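Local coordinates for protein transcriptional regulator, MarR family (Neisseria meningitidis serogroup B, PDB 3G3Z) that probably binds DNA as a dimeric transcription factor of the MarR family and so regulates gene expression, at residues N18-D21 against K22-Q26; K49-G52 against E53-L57. All blocks are in the same frame, centred on the assembly; numbering follows the deposited sequence.

Contact 1. Residues N18-D21 against K22-Q26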
# COMPACT_ATOMS: atom_id res chain seq x y z
N ASN A 18 -1.12 -0.94 4.58
CA ASN A 18 -2.33 -0.92 5.40
C ASN A 18 -2.09 -0.46 6.84
O ASN A 18 -2.83 0.38 7.39
CB ASN A 18 -2.92 -2.34 5.41
CG ASN A 18 -4.33 -2.38 5.94
OD1 ASN A 18 -5.25 -1.83 5.34
ND2 ASN A 18 -4.51 -3.05 7.07
N VAL A 19 -1.05 -1.02 7.46
CA VAL A 19 -0.74 -0.78 8.87
C VAL A 19 -0.25 0.65 9.07
O VAL A 19 -0.57 1.27 10.08
CB VAL A 19 0.26 -1.84 9.43
CG1 VAL A 19 0.68 -1.51 10.85
CG2 VAL A 19 -0.39 -3.24 9.42
N PHE A 20 0.51 1.15 8.10
CA PHE A 20 0.90 2.55 8.07
C PHE A 20 -0.33 3.46 8.00
O PHE A 20 -0.40 4.46 8.72
CB PHE A 20 1.84 2.81 6.88
CG PHE A 20 2.46 4.18 6.88
CD1 PHE A 20 3.39 4.53 7.86
CD2 PHE A 20 2.12 5.12 5.91
CE1 PHE A 20 3.95 5.80 7.86
CE2 PHE A 20 2.69 6.39 5.91
CZ PHE A 20 3.60 6.73 6.88
N ASP A 21 -1.28 3.12 7.13
CA ASP A 21 -2.53 3.85 7.03
C ASP A 21 -3.36 3.78 8.31
O ASP A 21 -4.02 4.75 8.67
CB ASP A 21 -3.37 3.34 5.86
CG ASP A 21 -3.01 4.01 4.55
OD1 ASP A 21 -3.55 3.59 3.50
OD2 ASP A 21 -2.18 4.94 4.56
N LYS A 22 -3.31 2.64 8.99
CA LYS A 22 -4.01 2.46 10.25
C LYS A 22 -3.42 3.38 11.33
O LYS A 22 -4.16 4.05 12.05
CB LYS A 22 -3.94 1.00 10.69
CG LYS A 22 -4.71 0.67 11.95
CD LYS A 22 -4.46 -0.78 12.35
CE LYS A 22 -5.33 -1.73 11.55
NZ LYS A 22 -4.92 -3.14 11.77
N TRP A 23 -2.09 3.42 11.41
CA TRP A 23 -1.43 4.34 12.33
C TRP A 23 -1.84 5.79 12.06
O TRP A 23 -2.19 6.52 12.99
CB TRP A 23 0.10 4.20 12.28
CG TRP A 23 0.73 5.18 13.18
CD1 TRP A 23 0.92 5.05 14.53
CD2 TRP A 23 1.21 6.49 12.83
NE1 TRP A 23 1.52 6.18 15.03
CE2 TRP A 23 1.70 7.08 14.01
CE3 TRP A 23 1.28 7.21 11.64
CZ2 TRP A 23 2.25 8.36 14.03
CZ3 TRP A 23 1.83 8.47 11.65
CH2 TRP A 23 2.30 9.04 12.84
N ILE A 24 -1.79 6.20 10.79
CA ILE A 24 -2.21 7.55 10.40
C ILE A 24 -3.64 7.82 10.88
O ILE A 24 -3.93 8.91 11.39
CB ILE A 24 -2.13 7.76 8.85
CG1 ILE A 24 -0.67 7.77 8.38
CG2 ILE A 24 -2.82 9.05 8.46
CD1 ILE A 24 -0.46 7.93 6.85
N GLY A 25 -4.51 6.81 10.74
CA GLY A 25 -5.91 6.94 11.12
C GLY A 25 -6.09 7.13 12.62
O GLY A 25 -7.04 7.77 13.06
N GLN A 26 -5.15 6.58 13.39
CA GLN A 26 -5.14 6.72 14.85
C GLN A 26 -4.72 8.11 15.32
O GLN A 26 -4.81 8.42 16.52
CB GLN A 26 -4.26 5.64 15.52
CG GLN A 26 -4.77 4.20 15.34
CD GLN A 26 -6.21 4.01 15.81
OE1 GLN A 26 -6.49 4.00 17.01
NE2 GLN A 26 -7.12 3.88 14.86

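Contact 2. Residues K49-G52 against E53-L57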
# COMPACT_ATOMS: atom_id res chain seq x y z
N LYS A 49 3.42 19.45 -6.13
CA LYS A 49 4.06 18.43 -6.95
C LYS A 49 5.05 17.57 -6.16
O LYS A 49 5.05 16.33 -6.29
CB LYS A 49 4.76 19.06 -8.16
CG LYS A 49 5.44 18.03 -9.06
CD LYS A 49 5.19 18.35 -10.52
CE LYS A 49 6.46 18.76 -11.22
NZ LYS A 49 7.16 17.55 -11.79
N HIS A 50 5.89 18.21 -5.34
CA HIS A 50 6.86 17.48 -4.51
C HIS A 50 6.17 16.51 -3.55
O HIS A 50 6.59 15.35 -3.40
CB HIS A 50 7.75 18.45 -3.73
CG HIS A 50 8.64 17.78 -2.74
ND1 HIS A 50 9.91 17.35 -3.06
CD2 HIS A 50 8.44 17.43 -1.45
CE1 HIS A 50 10.46 16.78 -2.00
NE2 HIS A 50 9.59 16.82 -1.01
N ILE A 51 5.14 17.01 -2.88
CA ILE A 51 4.32 16.22 -1.97
C ILE A 51 3.67 15.04 -2.70
O ILE A 51 3.73 13.90 -2.22
CB ILE A 51 3.24 17.12 -1.31
CG1 ILE A 51 3.91 18.20 -0.45
CG2 ILE A 51 2.24 16.30 -0.50
CD1 ILE A 51 3.01 19.38 -0.15
N GLY A 52 3.07 15.32 -3.86
CA GLY A 52 2.40 14.31 -4.68
C GLY A 52 3.34 13.19 -5.09
O GLY A 52 2.99 12.01 -4.98
N GLU A 53 4.53 13.57 -5.55
CA GLU A 53 5.56 12.61 -5.95
C GLU A 53 6.13 11.80 -4.76
O GLU A 53 6.21 10.57 -4.83
CB GLU A 53 6.65 13.28 -6.80
CG GLU A 53 6.41 13.06 -8.30
CD GLU A 53 6.84 14.22 -9.21
OE1 GLU A 53 7.90 14.83 -8.97
OE2 GLU A 53 6.10 14.50 -10.20
N LYS A 54 6.46 12.49 -3.68
CA LYS A 54 6.94 11.84 -2.46
C LYS A 54 6.00 10.75 -1.93
O LYS A 54 6.44 9.66 -1.58
CB LYS A 54 7.20 12.89 -1.37
CG LYS A 54 7.84 12.33 -0.11
CD LYS A 54 7.90 13.40 0.97
CE LYS A 54 8.27 12.82 2.34
NZ LYS A 54 9.74 12.63 2.51
N TRP A 55 4.70 11.05 -1.88
CA TRP A 55 3.75 10.12 -1.27
C TRP A 55 2.96 9.32 -2.28
O TRP A 55 2.06 8.56 -1.91
CB TRP A 55 2.86 10.82 -0.24
CG TRP A 55 3.68 11.33 0.91
CD1 TRP A 55 4.12 12.61 1.09
CD2 TRP A 55 4.19 10.56 2.01
NE1 TRP A 55 4.87 12.69 2.25
CE2 TRP A 55 4.93 11.44 2.82
CE3 TRP A 55 4.09 9.21 2.38
CZ2 TRP A 55 5.58 11.02 4.00
CZ3 TRP A 55 4.73 8.79 3.55
CH2 TRP A 55 5.46 9.69 4.35
N SER A 56 3.32 9.47 -3.55
CA SER A 56 2.74 8.69 -4.65
C SER A 56 1.24 8.97 -4.78
O SER A 56 0.43 8.05 -4.89
CB SER A 56 3.03 7.18 -4.47
OG SER A 56 4.43 6.92 -4.58
N LEU A 57 0.88 10.26 -4.75
CA LEU A 57 -0.51 10.70 -4.91
C LEU A 57 -0.73 11.50 -6.20
O LEU A 57 0.13 12.26 -6.61
CB LEU A 57 -0.93 11.55 -3.71
CG LEU A 57 -1.07 10.83 -2.38
CD1 LEU A 57 -1.27 11.85 -1.26
CD2 LEU A 57 -2.21 9.82 -2.41

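Contact 1. Residues N18-D21 against K22-Q26
Ile-24 reaches back one turn of helix to Phe-20, where its CD1 lies 3.6 Å from CE2 of the phenyl ring and 3.9 Å from CD2. The approach is over a face of the ring, with CG1 above it. The isoleucine's CG1 stands anti to its own carbonyl carbon (chi1 -68°), and from there the extended arm carries CD1 back along the helix to the ring. CG1 of Ile-24 also lies 3.3 Å from Phe-20 O. On the flank, Asp-21 runs alongside Ile-24 in the same direction, its OD2 4.1 Å from CD1.

Four i to i+4 backbone hydrogen bonds hold the last two turns beneath these side chains. The bond from Ile-24 N to Phe-20 O, 3.0 Å, is close to straight (168° at the hydrogen). Lys-22 N to Asn-18 O is shorter at 2.8 Å but more bent (143°), while Trp-23 pairs with Val-19 and Gly-25 with Asp-21.

The different sides of the helix serve different partners. Lys-22 NZ makes a salt bridge to Glu-137 of the second subunit, Val-19 packs on Met-136 of that subunit, and Trp-23 stacks on Phe-109 of its own chain. This is regular alpha-helix at the C-terminal end of helix 5-25, the N-terminal helix, which takes part in the dimer interface as in other MarR proteins.

Contact 2. Residues K49-G52 against E53-L57
Lys-49 and Glu-53 run alongside one another, pointing the same way, and meet in a long salt bridge with NZ 3.6 Å from OE2. The carboxylate also lies against the aliphatic part of the lysine, whose CG is 3.8 Å from OE2 of Glu-53. Several bends in the lysine chain bring its ammonium round to the acid, and the exposed setting of both residues probably makes the attraction modest. Beneath them Glu-53 N is bonded to Lys-49 O at 2.9 Å, and His-50 with Lys-54 and Ile-51 with Trp-55 repeat the i to i+4 pattern.

The chain then leaves the helix through a Schellman motif. Ser-56 takes a positive phi (63°), which turns Leu-57 N back to Gly-52 O; this 2.8 Å bond lies in the carbonyl plane. On the buried side, Trp-55 CD1 is 3.6 Å from Ile-51 O, which sits at the edge of the indole near its plane, and 4.4 Å from Ile-51 CG2. One indole face carries Lys-54 CG, 3.8 Å above the plane and offset toward the rim.

Glu-43 OE2 accepts a hydrogen bond from His-50 NE2, and its OE1 makes a salt bridge with Lys-54 NZ, which also bridges to Asp-7 of the second subunit. Trp-55 NE1 is hydrogen-bonded to Thr-39, an arrangement that should hold the indole's rotation. Helix 48-55, probably the first helix of the MarR helix-turn-helix with the turn after it leading to helix 59-71, lies against helix 31-43, where Trp-55 packs on Ala-35 and Leu-57 on Tyr-31, Asn-32 and Ala-35, and is bordered at Lys-54, Trp-55 and Ser-56 by helix 5-25 of the second subunit.

In the fold
From the N terminus, helix 5-25 comes first and holds contact 1 in its last turns; helix 31-43 follows, then helix 48-55 with contact 2. Each contact is local, between residues about one helical turn apart, so neither closes a long loop, and the two stand in series without nesting or crossing. Their centres are about 18 Å apart, yet Phe-20 CE2 packs 3.9 Å from Trp-55 CZ3. This touch and helix 31-43, whose Tyr-31 meets Asp-21, Ile-24 and Leu-57, tie the dimer-forming helix to the probable DNA-binding region. Both contacts also reach the second subunit. Beyond contact 2 the chain continues into helix 59-71, probably the recognition helix of the winged helix-turn-helix.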